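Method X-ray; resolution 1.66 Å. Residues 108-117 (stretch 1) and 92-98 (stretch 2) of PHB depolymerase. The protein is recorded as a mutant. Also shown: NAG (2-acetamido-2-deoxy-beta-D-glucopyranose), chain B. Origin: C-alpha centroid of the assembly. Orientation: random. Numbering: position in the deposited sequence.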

# COMPACT_ATOMS: atom_id res chain seq x y z
N VAL A 108 9.02 11.39 -9.62
CA VAL A 108 9.12 9.96 -9.37
C VAL A 108 7.78 9.28 -9.61
O VAL A 108 7.70 8.26 -10.29
CB VAL A 108 9.59 9.67 -7.93
CG1 VAL A 108 9.63 8.16 -7.68
CG2 VAL A 108 10.98 10.27 -7.72
N MET A 109 6.71 9.85 -9.05
CA MET A 109 5.39 9.28 -9.27
C MET A 109 4.99 9.29 -10.74
O MET A 109 4.31 8.38 -11.21
CB MET A 109 4.34 10.03 -8.44
CG MET A 109 4.17 9.47 -7.03
SD MET A 109 3.59 7.74 -7.04
CE MET A 109 1.89 7.97 -7.59
N ASN A 110 5.43 10.30 -11.49
CA ASN A 110 5.12 10.36 -12.91
C ASN A 110 5.75 9.20 -13.67
O ASN A 110 5.18 8.72 -14.65
CB ASN A 110 5.58 11.68 -13.52
CG ASN A 110 5.21 11.81 -14.99
OD1 ASN A 110 4.03 11.94 -15.33
ND2 ASN A 110 6.21 11.76 -15.86
N GLN A 111 6.93 8.77 -13.24
CA GLN A 111 7.59 7.63 -13.88
C GLN A 111 6.84 6.33 -13.62
O GLN A 111 6.81 5.45 -14.48
CB GLN A 111 9.04 7.49 -13.39
CG GLN A 111 10.00 8.57 -13.89
CD GLN A 111 10.14 8.59 -15.40
OE1 GLN A 111 9.29 9.12 -16.11
NE2 GLN A 111 11.23 8.00 -15.90
N LEU A 112 6.25 6.20 -12.44
CA LEU A 112 5.37 5.07 -12.17
C LEU A 112 4.18 5.09 -13.12
O LEU A 112 3.80 4.05 -13.66
CB LEU A 112 4.87 5.10 -10.72
CG LEU A 112 3.79 4.07 -10.36
CD1 LEU A 112 4.33 2.65 -10.52
CD2 LEU A 112 3.35 4.30 -8.92
N LYS A 113 3.61 6.27 -13.33
CA LYS A 113 2.49 6.41 -14.26
C LYS A 113 2.92 5.96 -15.65
O LYS A 113 2.21 5.20 -16.31
CB LYS A 113 2.02 7.86 -14.31
CG LYS A 113 0.84 8.09 -15.25
CD LYS A 113 0.41 9.55 -15.23
CE LYS A 113 -0.80 9.78 -16.11
NZ LYS A 113 -1.17 11.22 -16.16
N ALA A 114 4.08 6.44 -16.09
CA ALA A 114 4.57 6.12 -17.43
C ALA A 114 4.83 4.63 -17.55
O ALA A 114 4.51 4.01 -18.57
CB ALA A 114 5.85 6.90 -17.69
N GLN A 115 5.41 4.05 -16.51
CA GLN A 115 5.74 2.63 -16.51
C GLN A 115 4.48 1.78 -16.63
O GLN A 115 4.41 0.89 -17.48
CB GLN A 115 6.48 2.27 -15.22
CG GLN A 115 6.77 0.78 -15.07
CD GLN A 115 7.37 0.45 -13.73
OE1 GLN A 115 6.82 0.81 -12.69
NE2 GLN A 115 8.50 -0.25 -13.74
N LEU A 116 3.49 2.04 -15.78
CA LEU A 116 2.25 1.28 -15.80
C LEU A 116 1.46 1.55 -17.08
O LEU A 116 0.67 0.72 -17.51
CB LEU A 116 1.39 1.63 -14.57
CG LEU A 116 2.00 1.18 -13.24
CD1 LEU A 116 1.13 1.64 -12.08
CD2 LEU A 116 2.14 -0.33 -13.23
N GLY A 117 1.69 2.71 -17.69
CA GLY A 117 1.01 3.04 -18.93
C GLY A 117 1.29 2.06 -20.05
O GLY A 117 0.53 1.96 -21.02
C1 NAG B . -12.06 -0.94 -16.18
C2 NAG B . -12.01 -2.21 -17.04
C3 NAG B . -13.27 -3.08 -16.86
C4 NAG B . -13.69 -3.21 -15.39
C5 NAG B . -13.69 -1.85 -14.71
C6 NAG B . -14.05 -1.90 -13.24
C7 NAG B . -11.07 -2.43 -19.27
C8 NAG B . -11.40 -2.34 -20.75
N2 NAG B . -11.91 -1.81 -18.44
O3 NAG B . -13.03 -4.38 -17.39
O4 NAG B . -15.00 -3.77 -15.32
O5 NAG B . -12.39 -1.26 -14.82
O6 NAG B . -14.64 -0.69 -12.82
O7 NAG B . -10.08 -3.05 -18.90
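Stretch 2, residues 92-98: KIYMWTG

How does the backbone of stretch 2 lie against the helix of stretch 1? Residues 92-98 form an extended strand, with phi and psi in the beta region throughout, and the strand runs nearly antiparallel to the helix: their N-to-C directions differ by 162°, for a signed crossing angle of -162°. The axes approach to 9.0 Å, a separation that leaves room for a layer of side chains. The register runs in opposite order along the two chains. Thr 97 lies by Met 109, with CA to CA 6.8 Å; Met 95 lies by Lys 113, CA to CA 7.7 Å; and Ile 93 lies by Leu 116, CA to CA 9.0 Å. The backbones therefore diverge from the Thr 97 end of the strand toward the Ile 93 end.

Which side chains make the apolar contact? The alternation of the strand sends the CA-to-CB bonds of Ile 93, Met 95 and Thr 97 toward the helix, where those of Met 109, Leu 112 and Leu 116 point toward the strand. Met 95 is the centre of the packing and has the largest covered area of the strand residues. Its CB lies 3.5 Å from Met 109 CE, while its SD reaches Leu 112 CG at 4.0 Å and Leu 116 CD1 at 4.4 Å. The extended chi2 of Met 95 (t, 174°) carries the sulfur out to the leucines. Further along, Leu 116 CD1 packs on Ile 93 CG2 at 4.0 Å.

Where do the contacts involve more than these apolar pairs? Met 109, with all three chi angles in m, folds its side chain so that CE comes 3.5 Å from the backbone atom Trp 96 O, although the CA-to-CB bond of Trp 96 points away from the helix. Met 109 CG also lies 4.0 Å from Thr 97 CB. At Lys 113 the contact is made near the backbone: CA is 3.8 Å from Met 95 SD, and the all-t side chain leads its end away from the strand.

Does hydrogen bonding join the two stretches? No hydrogen bond crosses the interface; the contact is chiefly van der Waals and buries 323 Å² summed over both sides. The helix carries its own backbone hydrogen bonds, among them Lys 113 N to Met 109 O at 3.1 Å and Leu 116 N to Leu 112 O at 2.9 Å. Within the strand, the side-chain atom Thr 97 OG1 donates to Gly 98 O at 3.0 Å.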

# COMPACT_ATOMS: atom_id res chain seq x y z
N LYS A 92 -8.11 -1.26 -11.87
CA LYS A 92 -8.27 0.15 -11.52
C LYS A 92 -7.02 0.58 -10.76
O LYS A 92 -6.66 -0.03 -9.76
CB LYS A 92 -9.51 0.35 -10.64
CG LYS A 92 -10.81 -0.12 -11.28
CD LYS A 92 -11.10 0.62 -12.56
CE LYS A 92 -11.44 2.08 -12.30
NZ LYS A 92 -12.75 2.20 -11.58
N ILE A 93 -6.37 1.63 -11.25
CA ILE A 93 -5.13 2.09 -10.64
C ILE A 93 -5.25 3.56 -10.26
O ILE A 93 -5.53 4.41 -11.11
CB ILE A 93 -3.93 1.91 -11.60
CG1 ILE A 93 -3.78 0.43 -11.96
CG2 ILE A 93 -2.65 2.41 -10.94
CD1 ILE A 93 -2.69 0.14 -12.96
N TYR A 94 -5.06 3.83 -8.98
CA TYR A 94 -5.12 5.18 -8.44
C TYR A 94 -3.72 5.63 -8.03
O TYR A 94 -2.99 4.88 -7.39
CB TYR A 94 -6.04 5.22 -7.22
CG TYR A 94 -6.01 6.54 -6.47
CD1 TYR A 94 -6.82 7.60 -6.86
CD2 TYR A 94 -5.14 6.73 -5.39
CE1 TYR A 94 -6.77 8.82 -6.19
CE2 TYR A 94 -5.08 7.94 -4.72
CZ TYR A 94 -5.90 8.99 -5.13
OH TYR A 94 -5.83 10.19 -4.48
N MET A 95 -3.35 6.85 -8.41
CA MET A 95 -2.04 7.40 -8.07
C MET A 95 -2.17 8.83 -7.58
O MET A 95 -2.96 9.61 -8.12
CB MET A 95 -1.11 7.34 -9.29
CG MET A 95 -0.67 5.94 -9.65
SD MET A 95 0.27 5.87 -11.18
CE MET A 95 -1.08 5.80 -12.36
N TRP A 96 -1.40 9.18 -6.55
CA TRP A 96 -1.47 10.51 -5.94
C TRP A 96 -0.08 11.02 -5.59
O TRP A 96 0.78 10.26 -5.14
CB TRP A 96 -2.31 10.48 -4.67
CG TRP A 96 -2.36 11.81 -3.96
CD1 TRP A 96 -3.22 12.85 -4.21
CD2 TRP A 96 -1.49 12.26 -2.91
NE1 TRP A 96 -2.94 13.91 -3.39
CE2 TRP A 96 -1.88 13.58 -2.58
CE3 TRP A 96 -0.42 11.68 -2.21
CZ2 TRP A 96 -1.24 14.33 -1.58
CZ3 TRP A 96 0.22 12.43 -1.22
CH2 TRP A 96 -0.19 13.74 -0.92
N THR A 97 0.13 12.31 -5.80
CA THR A 97 1.32 12.97 -5.28
C THR A 97 0.96 14.37 -4.81
O THR A 97 0.05 15.00 -5.34
CB THR A 97 2.42 13.05 -6.36
OG1 THR A 97 3.58 13.67 -5.80
CG2 THR A 97 1.94 13.87 -7.55
N GLY A 98 1.68 14.85 -3.81
CA GLY A 98 1.63 16.26 -3.48
C GLY A 98 2.60 16.99 -4.40
O GLY A 98 3.65 16.45 -4.73